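Long-range contact in aromatic amino acid aminotransferase I (Candida albicans WO-1, PDB 6HNB), which probably transfers amino groups between aromatic amino acids and 2-oxoglutarate, using pyridoxal 5'-phosphate as cofactor: residues 161-166 with 436-441. Numbering follows the deposited sequence.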
loop_
_atom_site.group_PDB
_atom_site.type_symbol
_atom_site.label_atom_id
_atom_site.label_comp_id
_atom_site.label_asym_id
_atom_site.label_seq_id
_atom_site.Cartn_x
_atom_site.Cartn_y
_atom_site.Cartn_z
ATOM N N VAL A 161 22.759 -7.845 -5.381
ATOM C CA VAL A 161 22.495 -6.376 -5.430
ATOM C C VAL A 161 23.767 -5.665 -5.895
ATOM O O VAL A 161 24.852 -6.256 -5.804
ATOM C CB VAL A 161 22.025 -5.807 -4.076
ATOM C CG1 VAL A 161 20.758 -6.481 -3.550
ATOM C CG2 VAL A 161 23.119 -5.861 -3.017
ATOM N N GLU A 162 23.605 -4.460 -6.436
ATOM C CA GLU A 162 24.709 -3.532 -6.759
ATOM C C GLU A 162 25.457 -3.231 -5.449
ATOM O O GLU A 162 24.837 -3.079 -4.379
ATOM C CB GLU A 162 24.144 -2.313 -7.486
ATOM C CG GLU A 162 23.636 -2.656 -8.882
ATOM C CD GLU A 162 22.535 -1.798 -9.495
ATOM O OE1 GLU A 162 21.663 -1.298 -8.750
ATOM O OE2 GLU A 162 22.540 -1.669 -10.741
ATOM N N GLU A 163 26.772 -3.161 -5.551
ATOM C CA GLU A 163 27.748 -3.037 -4.443
ATOM C C GLU A 163 27.384 -1.812 -3.611
ATOM O O GLU A 163 27.559 -1.822 -2.380
ATOM C CB GLU A 163 29.100 -3.013 -5.166
ATOM C CG GLU A 163 30.180 -2.265 -4.492
ATOM C CD GLU A 163 31.546 -2.527 -5.083
ATOM O OE1 GLU A 163 31.727 -2.413 -6.338
ATOM O OE2 GLU A 163 32.422 -2.807 -4.278
ATOM N N TYR A 164 26.934 -0.769 -4.288
ATOM C CA TYR A 164 26.375 0.461 -3.696
ATOM C C TYR A 164 24.950 0.597 -4.236
ATOM O O TYR A 164 24.804 0.556 -5.489
ATOM C CB TYR A 164 27.184 1.688 -4.117
ATOM C CG TYR A 164 28.610 1.664 -3.659
ATOM C CD1 TYR A 164 28.936 2.113 -2.391
ATOM C CD2 TYR A 164 29.627 1.173 -4.472
ATOM C CE1 TYR A 164 30.243 2.092 -1.935
ATOM C CE2 TYR A 164 30.936 1.153 -4.026
ATOM C CZ TYR A 164 31.249 1.606 -2.750
ATOM O OH TYR A 164 32.549 1.617 -2.293
ATOM N N THR A 165 23.952 0.747 -3.363
ATOM C CA THR A 165 22.543 0.695 -3.798
ATOM C C THR A 165 21.659 1.391 -2.775
ATOM O O THR A 165 22.176 1.912 -1.779
ATOM C CB THR A 165 22.127 -0.744 -4.126
ATOM O OG1 THR A 165 20.869 -0.707 -4.794
ATOM C CG2 THR A 165 22.030 -1.637 -2.908
ATOM N N PHE A 166 20.361 1.395 -3.066
ATOM C CA PHE A 166 19.314 2.122 -2.324
ATOM C C PHE A 166 19.183 1.482 -0.942
ATOM O O PHE A 166 18.875 0.281 -0.871
ATOM C CB PHE A 166 18.033 2.066 -3.163
ATOM C CG PHE A 166 16.841 2.818 -2.640
ATOM C CD1 PHE A 166 16.984 3.975 -1.890
ATOM C CD2 PHE A 166 15.560 2.420 -3.006
ATOM C CE1 PHE A 166 15.864 4.703 -1.486
ATOM C CE2 PHE A 166 14.451 3.160 -2.626
ATOM C CZ PHE A 166 14.602 4.281 -1.834
ATOM N N TRP A 436 27.756 4.998 2.904
ATOM C CA TRP A 436 26.435 4.788 3.551
ATOM C C TRP A 436 25.581 3.876 2.663
ATOM O O TRP A 436 24.598 3.305 3.152
ATOM C CB TRP A 436 25.732 6.128 3.784
ATOM C CG TRP A 436 26.396 7.015 4.788
ATOM C CD1 TRP A 436 27.606 6.829 5.390
ATOM C CD2 TRP A 436 25.889 8.265 5.283
ATOM N NE1 TRP A 436 27.880 7.878 6.220
ATOM C CE2 TRP A 436 26.853 8.775 6.173
ATOM C CE3 TRP A 436 24.750 9.025 5.008
ATOM C CZ2 TRP A 436 26.697 9.998 6.825
ATOM C CZ3 TRP A 436 24.581 10.230 5.666
ATOM C CH2 TRP A 436 25.542 10.705 6.565
ATOM N N PHE A 437 25.933 3.756 1.384
ATOM C CA PHE A 437 25.132 3.001 0.388
ATOM C C PHE A 437 25.724 1.614 0.160
ATOM O O PHE A 437 25.179 0.890 -0.666
ATOM C CB PHE A 437 25.093 3.770 -0.933
ATOM C CG PHE A 437 24.457 5.132 -0.807
ATOM C CD1 PHE A 437 23.081 5.276 -0.878
ATOM C CD2 PHE A 437 25.232 6.257 -0.605
ATOM C CE1 PHE A 437 22.491 6.523 -0.765
ATOM C CE2 PHE A 437 24.649 7.508 -0.479
ATOM C CZ PHE A 437 23.271 7.638 -0.557
ATOM N N LYS A 438 26.856 1.290 0.787
ATOM C CA LYS A 438 27.547 -0.004 0.550
ATOM C C LYS A 438 26.669 -1.178 1.029
ATOM O O LYS A 438 26.226 -1.197 2.195
ATOM C CB LYS A 438 28.895 -0.011 1.275
ATOM C CG LYS A 438 29.747 -1.225 0.953
ATOM C CD LYS A 438 30.193 -1.263 -0.493
ATOM C CE LYS A 438 31.070 -2.446 -0.837
ATOM N NZ LYS A 438 30.360 -3.727 -0.600
ATOM N N ALA A 439 26.478 -2.171 0.195
ATOM C CA ALA A 439 25.685 -3.376 0.499
ATOM C C ALA A 439 26.635 -4.417 1.089
ATOM O O ALA A 439 27.760 -4.527 0.631
ATOM C CB ALA A 439 24.993 -3.896 -0.743
ATOM N N GLU A 440 26.193 -5.146 2.093
ATOM C CA GLU A 440 26.967 -6.279 2.654
ATOM C C GLU A 440 26.018 -7.469 2.779
ATOM O O GLU A 440 24.838 -7.276 3.168
ATOM C CB GLU A 440 27.604 -5.909 3.996
ATOM C CG GLU A 440 28.590 -4.748 3.921
ATOM C CD GLU A 440 29.818 -4.932 3.032
ATOM O OE1 GLU A 440 29.983 -6.022 2.418
ATOM O OE2 GLU A 440 30.606 -3.971 2.931
ATOM N N GLY A 441 26.527 -8.654 2.465
ATOM C CA GLY A 441 25.830 -9.887 2.808
ATOM C C GLY A 441 26.620 -11.072 2.349
ATOM O O GLY A 441 27.513 -10.899 1.484
HETATM O O HOH W 1 31.624 -5.549 -2.406
#
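Lys438 sets CD over one face of the Tyr164 ring, 4.0 Å from the ring centroid and offset toward the CE1–CZ rim, a CH-pi contact. A bend at chi2 (66°) helps to set CD there, and one at chi4 (61°) turns the amino group so that Lys438 NZ hydrogen-bonds Ala439 O at 3.0 Å, in the carbonyl plane, and forms a salt bridge with Glu440 OE2. Glu163 crosses the same lysine obliquely, Glu163 OE2 lying 3.7 Å from Lys438 CE; its carboxylate stops short of a salt bridge, but a water accepts from Lys438 NZ and donates weakly to Glu163 OE2. The backbones form a single beta bridge at Tyr164 and Lys438. Ala439 N gives a nearly straight bond to Glu163 O (2.8 Å, 174° at the hydrogen), and Thr165 N binds Phe437 O at 3.0 Å. Phe437 turns its ring edge to Thr165 O, while Ala439 CB presses on Val161 CG2 at 3.5 Å. The bridge thus ties the loop after strand 429-433 to the turn between strand 158-162 and helix 167-175, where Phe166, a pyridoxal-phosphate-binding residue, is the N-cap. Leu170 of that helix packs on Ala439, and Met185 N of strand 179-186 holds Glu163 OE1.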